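Local coordinates for protein dihydropteroate synthase (Xanthomonas albilineans GPE PC73, PDB 6DAY) that probably catalyses the condensation of para-aminobenzoate with 6-hydroxymethyl-7,8-dihydropterin diphosphate to give 7,8-dihydropteroate, a precursor of folate, at residues Pro191-Gly196 with Gln204-Leu209; Lys197-Asn202 with Lys226-Glu231; Gly222-Arg227 with Ala247-Ala252. All coordinates share one frame; numbering follows the deposited sequence.

Contact 1: residues Pro191-Gly196 with Gln204-Leu209. With PAB (4-aminobenzoic acid), chain R.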
loop_
_atom_site.group_PDB
_atom_site.type_symbol
_atom_site.label_atom_id
_atom_site.label_comp_id
_atom_site.label_asym_id
_atom_site.label_seq_id
_atom_site.Cartn_x
_atom_site.Cartn_y
_atom_site.Cartn_z
ATOM N N PRO D 191 15.879 6.713 -21.609
ATOM C CA PRO D 191 15.344 5.844 -22.668
ATOM C C PRO D 191 13.866 5.550 -22.514
ATOM O O PRO D 191 13.283 4.917 -23.413
ATOM C CB PRO D 191 16.167 4.554 -22.521
ATOM C CG PRO D 191 16.562 4.543 -21.124
ATOM C CD PRO D 191 16.852 5.979 -20.757
ATOM N N GLY D 192 13.270 5.907 -21.385
ATOM C CA GLY D 192 11.833 5.718 -21.216
ATOM C C GLY D 192 11.443 4.260 -21.072
ATOM O O GLY D 192 10.582 3.755 -21.804
ATOM N N PHE D 193 12.061 3.551 -20.132
ATOM C CA PHE D 193 11.630 2.188 -19.911
ATOM C C PHE D 193 10.128 2.135 -19.643
ATOM O O PHE D 193 9.584 2.976 -18.922
ATOM C CB PHE D 193 12.407 1.629 -18.731
ATOM C CG PHE D 193 13.870 1.448 -18.998
ATOM C CD1 PHE D 193 14.306 0.459 -19.871
ATOM C CD2 PHE D 193 14.819 2.221 -18.348
ATOM C CE1 PHE D 193 15.654 0.236 -20.099
ATOM C CE2 PHE D 193 16.182 2.014 -18.577
ATOM C CZ PHE D 193 16.596 1.005 -19.474
ATOM N N GLY D 194 9.457 1.148 -20.261
ATOM C CA GLY D 194 8.034 0.937 -20.099
ATOM C C GLY D 194 7.125 1.745 -21.017
ATOM O O GLY D 194 5.930 1.425 -21.097
ATOM N N PHE D 195 7.627 2.789 -21.697
ATOM C CA PHE D 195 6.762 3.670 -22.496
ATOM C C PHE D 195 6.738 3.171 -23.934
ATOM O O PHE D 195 7.607 3.515 -24.737
ATOM C CB PHE D 195 7.227 5.125 -22.447
ATOM C CG PHE D 195 6.918 5.818 -21.148
ATOM C CD1 PHE D 195 7.685 5.580 -20.016
ATOM C CD2 PHE D 195 5.865 6.713 -21.060
ATOM C CE1 PHE D 195 7.423 6.237 -18.821
ATOM C CE2 PHE D 195 5.590 7.360 -19.872
ATOM C CZ PHE D 195 6.371 7.127 -18.754
ATOM N N GLY D 196 5.734 2.375 -24.273
ATOM C CA GLY D 196 5.714 1.888 -25.628
ATOM C C GLY D 196 6.754 0.829 -25.917
ATOM O O GLY D 196 7.201 0.728 -27.062
ATOM N N GLN D 204 16.515 -5.186 -23.695
ATOM C CA GLN D 204 17.504 -4.743 -24.682
ATOM C C GLN D 204 18.026 -3.360 -24.339
ATOM O O GLN D 204 19.238 -3.124 -24.336
ATOM C CB GLN D 204 16.906 -4.742 -26.094
ATOM C CG GLN D 204 16.770 -6.106 -26.726
ATOM C CD GLN D 204 18.106 -6.658 -27.174
ATOM O OE1 GLN D 204 19.008 -5.908 -27.552
ATOM N NE2 GLN D 204 18.243 -7.975 -27.119
ATOM N N LEU D 205 17.129 -2.432 -24.010
ATOM C CA LEU D 205 17.592 -1.085 -23.713
ATOM C C LEU D 205 18.491 -1.046 -22.488
ATOM O O LEU D 205 19.464 -0.290 -22.463
ATOM C CB LEU D 205 16.407 -0.151 -23.510
ATOM C CG LEU D 205 15.736 0.292 -24.810
ATOM C CD1 LEU D 205 14.313 0.829 -24.497
ATOM C CD2 LEU D 205 16.592 1.319 -25.574
ATOM N N LEU D 206 18.198 -1.878 -21.471
ATOM C CA LEU D 206 19.017 -1.911 -20.258
ATOM C C LEU D 206 20.372 -2.523 -20.537
ATOM O O LEU D 206 21.407 -1.964 -20.147
ATOM C CB LEU D 206 18.309 -2.714 -19.170
ATOM C CG LEU D 206 18.974 -2.753 -17.812
ATOM C CD1 LEU D 206 19.417 -1.405 -17.303
ATOM C CD2 LEU D 206 18.015 -3.421 -16.814
ATOM N N ALA D 207 20.385 -3.627 -21.282
ATOM C CA ALA D 207 21.645 -4.297 -21.592
ATOM C C ALA D 207 22.577 -3.379 -22.374
ATOM O O ALA D 207 23.800 -3.393 -22.171
ATOM C CB ALA D 207 21.375 -5.578 -22.381
ATOM N N HIS D 208 22.016 -2.590 -23.284
ATOM C CA HIS D 208 22.780 -1.714 -24.166
ATOM C C HIS D 208 22.817 -0.289 -23.679
ATOM O O HIS D 208 23.165 0.616 -24.449
ATOM C CB HIS D 208 22.202 -1.782 -25.570
ATOM C CG HIS D 208 22.480 -3.088 -26.240
ATOM N ND1 HIS D 208 23.752 -3.474 -26.606
ATOM C CD2 HIS D 208 21.663 -4.117 -26.562
ATOM C CE1 HIS D 208 23.702 -4.677 -27.148
ATOM N NE2 HIS D 208 22.444 -5.086 -27.143
ATOM N N LEU D 209 22.479 -0.070 -22.416
ATOM C CA LEU D 209 22.498 1.289 -21.893
ATOM C C LEU D 209 23.857 1.984 -22.018
ATOM O O LEU D 209 23.858 3.210 -22.217
ATOM C CB LEU D 209 21.998 1.259 -20.438
ATOM C CG LEU D 209 21.571 2.546 -19.758
ATOM C CD1 LEU D 209 20.339 3.155 -20.471
ATOM C CD2 LEU D 209 21.248 2.285 -18.307
HETATM C "C1'" PAB R . 4.831 0.410 -16.898
HETATM O "O1'" PAB R . 4.478 -0.275 -15.906
HETATM O "O2'" PAB R . 5.231 -0.158 -17.933
HETATM C C1 PAB R . 4.775 1.927 -16.839
HETATM C C2 PAB R . 4.431 2.515 -15.636
HETATM C C3 PAB R . 4.366 3.887 -15.528
HETATM C C4 PAB R . 4.636 4.679 -16.631
HETATM C C5 PAB R . 4.980 4.089 -17.847
HETATM C C6 PAB R . 5.054 2.711 -17.958
HETATM N N4 PAB R . 4.546 6.127 -16.488
#
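Pro191 and Leu205 bring the loop 191-196 nearest to the end of the helix in 204-209, with 7.4 Å between Pro191 CA and Leu205 CA, and the join is made by side chains packed in the interior. Phe193 does most of it. Its CB does not aim at the helix, but with CG beside the backbone N (chi1 -68°) the far end of the ring reaches across. There CE1 of Phe193 lies 3.5 Å from CB of Leu205, the two side chains running past each other in opposite directions. The backbone N of Leu206 meets the rim of the same ring, near its plane, 3.6 Å from Phe193 CE1. Further along, Pro191 and Leu209 cross at about a right angle, and CG of Pro191 lies 4.1 Å from CD1 of Leu209. The loop itself folds as a type II beta turn from Gly192 to Phe195, closed by a 3.1 Å bond from Phe195 N to Gly192 O, with Gly194 at positive phi in its third place. Phe195, which ends the turn, faces the other way, toward 4-aminobenzoic acid: ligand C5 sits 3.4 Å above the Phe195 ring plane, offset toward the rim. This is a beta-alpha loop of the TIM barrel, following strand 187-190: one flank packs on its own helix while the other walls the 4-aminobenzoate pocket.

Contact 2: residues Lys197-Asn202 with Lys226-Glu231. With PAB (4-aminobenzoic acid), chain R.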
loop_
_atom_site.group_PDB
_atom_site.type_symbol
_atom_site.label_atom_id
_atom_site.label_comp_id
_atom_site.label_asym_id
_atom_site.label_seq_id
_atom_site.Cartn_x
_atom_site.Cartn_y
_atom_site.Cartn_z
ATOM N N LYS D 197 7.209 0.081 -24.896
ATOM C CA LYS D 197 8.205 -0.977 -25.075
ATOM C C LYS D 197 7.780 -2.274 -24.404
ATOM O O LYS D 197 7.338 -2.292 -23.253
ATOM C CB LYS D 197 9.540 -0.542 -24.504
ATOM C CG LYS D 197 10.143 0.640 -25.269
ATOM C CD LYS D 197 10.779 1.634 -24.322
ATOM C CE LYS D 197 11.314 2.827 -25.101
ATOM N NZ LYS D 197 10.505 3.996 -24.724
ATOM N N SER D 198 7.999 -3.376 -25.114
ATOM C CA SER D 198 7.741 -4.690 -24.562
ATOM C C SER D 198 8.817 -5.033 -23.535
ATOM O O SER D 198 9.848 -4.370 -23.430
ATOM C CB SER D 198 7.745 -5.734 -25.669
ATOM O OG SER D 198 9.090 -5.952 -26.078
ATOM N N THR D 199 8.588 -6.106 -22.785
ATOM C CA THR D 199 9.621 -6.560 -21.858
ATOM C C THR D 199 10.946 -6.784 -22.575
ATOM O O THR D 199 12.008 -6.372 -22.086
ATOM C CB THR D 199 9.153 -7.822 -21.142
ATOM O OG1 THR D 199 8.028 -7.492 -20.327
ATOM C CG2 THR D 199 10.263 -8.391 -20.245
ATOM N N ALA D 200 10.900 -7.433 -23.741
ATOM C CA ALA D 200 12.121 -7.688 -24.504
ATOM C C ALA D 200 12.821 -6.387 -24.893
ATOM O O ALA D 200 14.049 -6.281 -24.782
ATOM C CB ALA D 200 11.794 -8.513 -25.754
ATOM N N ASP D 201 12.060 -5.386 -25.347
ATOM C CA ASP D 201 12.671 -4.110 -25.709
ATOM C C ASP D 201 13.276 -3.437 -24.491
ATOM O O ASP D 201 14.333 -2.797 -24.591
ATOM C CB ASP D 201 11.638 -3.139 -26.324
ATOM C CG ASP D 201 11.035 -3.643 -27.618
ATOM O OD1 ASP D 201 11.756 -4.319 -28.378
ATOM O OD2 ASP D 201 9.837 -3.344 -27.871
ATOM N N ASN D 202 12.605 -3.554 -23.340
ATOM C CA ASN D 202 13.118 -2.959 -22.117
ATOM C C ASN D 202 14.417 -3.623 -21.699
ATOM O O ASN D 202 15.380 -2.930 -21.349
ATOM C CB ASN D 202 12.094 -3.057 -20.991
ATOM C CG ASN D 202 11.028 -2.005 -21.101
ATOM O OD1 ASN D 202 11.340 -0.850 -21.298
ATOM N ND2 ASN D 202 9.771 -2.403 -21.005
ATOM N N LYS D 226 7.781 -1.388 -12.648
ATOM C CA LYS D 226 7.088 -1.421 -13.920
ATOM C C LYS D 226 6.652 -2.838 -14.304
ATOM O O LYS D 226 7.134 -3.865 -13.773
ATOM C CB LYS D 226 7.989 -0.842 -14.990
ATOM C CG LYS D 226 8.276 0.626 -14.717
ATOM C CD LYS D 226 8.419 1.382 -15.996
ATOM C CE LYS D 226 8.666 2.874 -15.734
ATOM N NZ LYS D 226 7.513 3.547 -15.107
ATOM N N ARG D 227 5.719 -2.866 -15.259
ATOM C CA ARG D 227 5.107 -4.100 -15.722
ATOM C C ARG D 227 6.183 -5.077 -16.195
ATOM O O ARG D 227 6.078 -6.275 -15.953
ATOM C CB ARG D 227 4.081 -3.810 -16.833
ATOM C CG ARG D 227 2.693 -3.375 -16.311
ATOM C CD ARG D 227 2.109 -4.418 -15.335
ATOM N NE ARG D 227 1.039 -3.936 -14.448
ATOM C CZ ARG D 227 1.131 -2.895 -13.619
ATOM N NH1 ARG D 227 2.238 -2.174 -13.548
ATOM N NH2 ARG D 227 0.098 -2.565 -12.861
ATOM N N SER D 228 7.230 -4.572 -16.858
ATOM C CA SER D 228 8.312 -5.453 -17.324
ATOM C C SER D 228 9.028 -6.142 -16.169
ATOM O O SER D 228 9.453 -7.293 -16.299
ATOM C CB SER D 228 9.311 -4.644 -18.160
ATOM O OG SER D 228 8.829 -4.456 -19.480
ATOM N N ILE D 229 9.250 -5.425 -15.061
ATOM C CA ILE D 229 9.864 -6.052 -13.887
ATOM C C ILE D 229 8.952 -7.149 -13.380
ATOM O O ILE D 229 9.412 -8.239 -13.006
ATOM C CB ILE D 229 10.149 -4.999 -12.794
ATOM C CG1 ILE D 229 11.131 -3.924 -13.284
ATOM C CG2 ILE D 229 10.695 -5.673 -11.520
ATOM C CD1 ILE D 229 12.418 -4.425 -13.826
ATOM N N GLY D 230 7.632 -6.881 -13.382
ATOM C CA GLY D 230 6.672 -7.910 -13.009
ATOM C C GLY D 230 6.750 -9.141 -13.901
ATOM O O GLY D 230 6.692 -10.269 -13.424
ATOM N N GLU D 231 6.933 -8.942 -15.206
ATOM C CA GLU D 231 6.992 -10.082 -16.114
ATOM C C GLU D 231 8.260 -10.886 -15.879
ATOM O O GLU D 231 8.229 -12.123 -15.841
ATOM C CB GLU D 231 6.950 -9.604 -17.570
ATOM C CG GLU D 231 5.701 -8.824 -17.918
ATOM C CD GLU D 231 5.189 -9.136 -19.312
ATOM O OE1 GLU D 231 6.018 -9.373 -20.220
ATOM O OE2 GLU D 231 3.952 -9.148 -19.493
HETATM C "C1'" PAB R . 4.831 0.410 -16.898
HETATM O "O1'" PAB R . 4.478 -0.275 -15.906
HETATM O "O2'" PAB R . 5.231 -0.158 -17.933
HETATM C C1 PAB R . 4.775 1.927 -16.839
HETATM C C2 PAB R . 4.431 2.515 -15.636
HETATM C C3 PAB R . 4.366 3.887 -15.528
HETATM C C4 PAB R . 4.636 4.679 -16.631
HETATM C C5 PAB R . 4.980 4.089 -17.847
HETATM C C6 PAB R . 5.054 2.711 -17.958
HETATM N N4 PAB R . 4.546 6.127 -16.488
HETATM O O HOH W 1 6.146 -7.756 -23.125
#
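Ser228 OG is held by two groups of the facing helix: it accepts from Asn202 ND2 at 2.7 Å and donates to Thr199 OG1. The first bond is bent, 139° at the hydrogen, and the hydroxyl lies 25° out of the Asn202 amide plane; the second, 3.3 Å from Ser228 OG to Thr199 OG1, is longer. Thr199 hands the relay on, its OG1 donating to Glu231 OE1 at 2.8 Å from above the carboxylate plane. Amide, two hydroxyls and carboxylate thus form one directed chain, and the first torsion of Thr199 (chi1 -65°) sets OG1 beside its backbone N, facing helix 227-233. A water taking the Thr199 N-H bonds weakly to Glu231 OE1 as well. Two helix starts meet here, each following a loop of the TIM barrel. At 199-207 Ser198 and Asp201 make a capping box, in which Asp201 N gives a nearly straight bond to Ser198 OG and the return from Ser198 N to Asp201 OD2 is weak. At 227-233 Lys226 is the N-cap, and the next residue uses its N-H for the ligand: Arg227 N binds O1' of 4-aminobenzoic acid at 2.9 Å, where the helix start probably favours the negative carboxylate. Lys226 lies over one face of the ligand ring, NZ 3.2 Å from ligand C3. The other end of the Asn202 amide, OD1, accepts from Gly194 N, tying this helix to the loop 191-196.

Contact 3: residues Gly222-Arg227 with Ala247-Ala252. With PAB (4-aminobenzoic acid), chain R.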
loop_
_atom_site.group_PDB
_atom_site.type_symbol
_atom_site.label_atom_id
_atom_site.label_comp_id
_atom_site.label_asym_id
_atom_site.label_seq_id
_atom_site.Cartn_x
_atom_site.Cartn_y
_atom_site.Cartn_z
ATOM N N GLY D 222 14.597 4.658 -15.222
ATOM C CA GLY D 222 13.450 4.494 -14.341
ATOM C C GLY D 222 12.705 3.231 -14.675
ATOM O O GLY D 222 11.928 3.208 -15.622
ATOM N N LEU D 223 12.955 2.144 -13.921
ATOM C CA LEU D 223 12.244 0.888 -14.137
ATOM C C LEU D 223 11.400 0.516 -12.935
ATOM O O LEU D 223 10.967 -0.633 -12.818
ATOM C CB LEU D 223 13.227 -0.253 -14.425
ATOM C CG LEU D 223 14.095 -0.058 -15.655
ATOM C CD1 LEU D 223 15.537 0.243 -15.247
ATOM C CD2 LEU D 223 14.024 -1.286 -16.505
ATOM N N SER D 224 11.137 1.472 -12.057
ATOM C CA SER D 224 10.590 1.147 -10.735
ATOM C C SER D 224 9.186 0.566 -10.795
ATOM O O SER D 224 8.219 1.244 -11.192
ATOM C CB SER D 224 10.643 2.391 -9.851
ATOM O OG SER D 224 10.220 2.092 -8.522
ATOM N N ARG D 225 9.055 -0.672 -10.323
ATOM C CA ARG D 225 7.789 -1.385 -10.213
ATOM C C ARG D 225 7.064 -1.490 -11.537
ATOM O O ARG D 225 5.855 -1.689 -11.571
ATOM C CB ARG D 225 6.878 -0.759 -9.159
ATOM C CG ARG D 225 7.553 -0.546 -7.812
ATOM C CD ARG D 225 6.485 -0.059 -6.803
ATOM N NE ARG D 225 7.043 0.034 -5.463
ATOM C CZ ARG D 225 6.334 0.297 -4.373
ATOM N NH1 ARG D 225 5.025 0.522 -4.454
ATOM N NH2 ARG D 225 6.940 0.336 -3.202
ATOM N N LYS D 226 7.781 -1.388 -12.648
ATOM C CA LYS D 226 7.088 -1.421 -13.920
ATOM C C LYS D 226 6.652 -2.838 -14.304
ATOM O O LYS D 226 7.134 -3.865 -13.773
ATOM C CB LYS D 226 7.989 -0.842 -14.990
ATOM C CG LYS D 226 8.276 0.626 -14.717
ATOM C CD LYS D 226 8.419 1.382 -15.996
ATOM C CE LYS D 226 8.666 2.874 -15.734
ATOM N NZ LYS D 226 7.513 3.547 -15.107
ATOM N N ARG D 227 5.719 -2.866 -15.259
ATOM C CA ARG D 227 5.107 -4.100 -15.722
ATOM C C ARG D 227 6.183 -5.077 -16.195
ATOM O O ARG D 227 6.078 -6.275 -15.953
ATOM C CB ARG D 227 4.081 -3.810 -16.833
ATOM C CG ARG D 227 2.693 -3.375 -16.311
ATOM C CD ARG D 227 2.109 -4.418 -15.335
ATOM N NE ARG D 227 1.039 -3.936 -14.448
ATOM C CZ ARG D 227 1.131 -2.895 -13.619
ATOM N NH1 ARG D 227 2.238 -2.174 -13.548
ATOM N NH2 ARG D 227 0.098 -2.565 -12.861
ATOM N N ALA D 247 17.257 -4.399 -8.252
ATOM C CA ALA D 247 18.285 -5.065 -9.056
ATOM C C ALA D 247 18.424 -4.373 -10.416
ATOM O O ALA D 247 19.544 -4.074 -10.852
ATOM C CB ALA D 247 17.959 -6.559 -9.237
ATOM N N ALA D 248 17.289 -4.066 -11.062
ATOM C CA ALA D 248 17.317 -3.357 -12.354
ATOM C C ALA D 248 18.022 -2.017 -12.231
ATOM O O ALA D 248 18.837 -1.654 -13.095
ATOM C CB ALA D 248 15.892 -3.141 -12.902
ATOM N N HIS D 249 17.767 -1.285 -11.144
ATOM C CA HIS D 249 18.437 0.012 -10.990
ATOM C C HIS D 249 19.919 -0.114 -10.668
ATOM O O HIS D 249 20.713 0.727 -11.091
ATOM C CB HIS D 249 17.715 0.847 -9.947
ATOM C CG HIS D 249 16.386 1.303 -10.462
ATOM N ND1 HIS D 249 15.192 1.010 -9.838
ATOM C CD2 HIS D 249 16.059 1.975 -11.599
ATOM C CE1 HIS D 249 14.187 1.489 -10.552
ATOM N NE2 HIS D 249 14.685 2.098 -11.618
ATOM N N LEU D 250 20.318 -1.123 -9.912
ATOM C CA LEU D 250 21.743 -1.340 -9.734
ATOM C C LEU D 250 22.402 -1.692 -11.051
ATOM O O LEU D 250 23.509 -1.238 -11.325
ATOM C CB LEU D 250 21.932 -2.465 -8.707
ATOM C CG LEU D 250 23.358 -2.895 -8.472
ATOM C CD1 LEU D 250 24.225 -1.748 -7.987
ATOM C CD2 LEU D 250 23.400 -4.037 -7.438
ATOM N N LEU D 251 21.772 -2.547 -11.853
ATOM C CA LEU D 251 22.343 -2.890 -13.161
ATOM C C LEU D 251 22.447 -1.648 -14.040
ATOM O O LEU D 251 23.424 -1.487 -14.794
ATOM C CB LEU D 251 21.466 -3.928 -13.874
ATOM C CG LEU D 251 21.438 -5.293 -13.159
ATOM C CD1 LEU D 251 20.397 -6.200 -13.854
ATOM C CD2 LEU D 251 22.857 -5.939 -13.068
ATOM N N ALA D 252 21.447 -0.790 -13.969
ATOM C CA ALA D 252 21.503 0.428 -14.788
ATOM C C ALA D 252 22.659 1.330 -14.349
ATOM O O ALA D 252 23.380 1.901 -15.188
ATOM C CB ALA D 252 20.151 1.169 -14.706
HETATM C "C1'" PAB R . 4.831 0.410 -16.898
HETATM O "O1'" PAB R . 4.478 -0.275 -15.906
HETATM O "O2'" PAB R . 5.231 -0.158 -17.933
HETATM C C1 PAB R . 4.775 1.927 -16.839
HETATM C C2 PAB R . 4.431 2.515 -15.636
HETATM C C3 PAB R . 4.366 3.887 -15.528
HETATM C C4 PAB R . 4.636 4.679 -16.631
HETATM C C5 PAB R . 4.980 4.089 -17.847
HETATM C C6 PAB R . 5.054 2.711 -17.958
HETATM N N4 PAB R . 4.546 6.127 -16.488
#
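His249 reaches from helix 242-254 to the backbone of the loop 222-227, and its ring makes most of the contact. A chi1 of -71°, which places CG opposite the carbonyl carbon, turns the ring toward the loop. From CB the chain leads through CG to the ring, whose loop-side atoms do the touching. CD2 comes within 4.1 Å of Leu223 CD1. At the tip NE2 accepts the backbone N-H of Leu223, 2.9 Å from Leu223 N to His249 NE2. The bond is almost straight, 168° at the hydrogen, though the donor stands 25° out of the ring plane. Because NE2 serves as acceptor, a neutral ring with its proton on ND1 is the likely form. CE1 completes the edge, 3.4 Å from Ser224 N and 3.7 Å from Ser224 CB, so the ring presents its rim to the chain from Gly222 to Ser224. Ser224 OG turns to another partner, ND1 of His263. The side chain of the same Leu223 packs through CD1 on Ala248 CB at 4.1 Å, the apolar companion to the polar bond. The fixed N-H belongs to the first residue of a type II beta turn, Leu223 to Lys226, closed by a bond from Lys226 N to Leu223 O. Within the turn, Arg225 makes a salt bridge to Asp264. The His249 side chain also touches Leu260 and Val262 of strand 259-262, so it is wedged between its own helix, that strand and the loop leaving the adjacent parallel strand 220-221, while Ala248 beside it packs on Val274 of the second subunit.

In the fold
All three contacts lie on the same side of the chain's centre, their own centres 9 to 10 Å apart. Contact 1 closes before contact 3 opens, whereas the segments of contact 2 alternate with those of contact 1. Contacts 1 and 2 share helix 199-207; contacts 2 and 3 share Lys226 and Arg227, where the loop after strand 220-221 enters helix 227-233. Phe193 of contact 1 packs on Leu223 of contact 3, and Ile229 of contact 2 on Ala248 of contact 3. The beta-alpha loops after two strands of the TIM barrel are thereby joined around one 4-aminobenzoic acid, while contacts 1 and 3 also reach the second subunit.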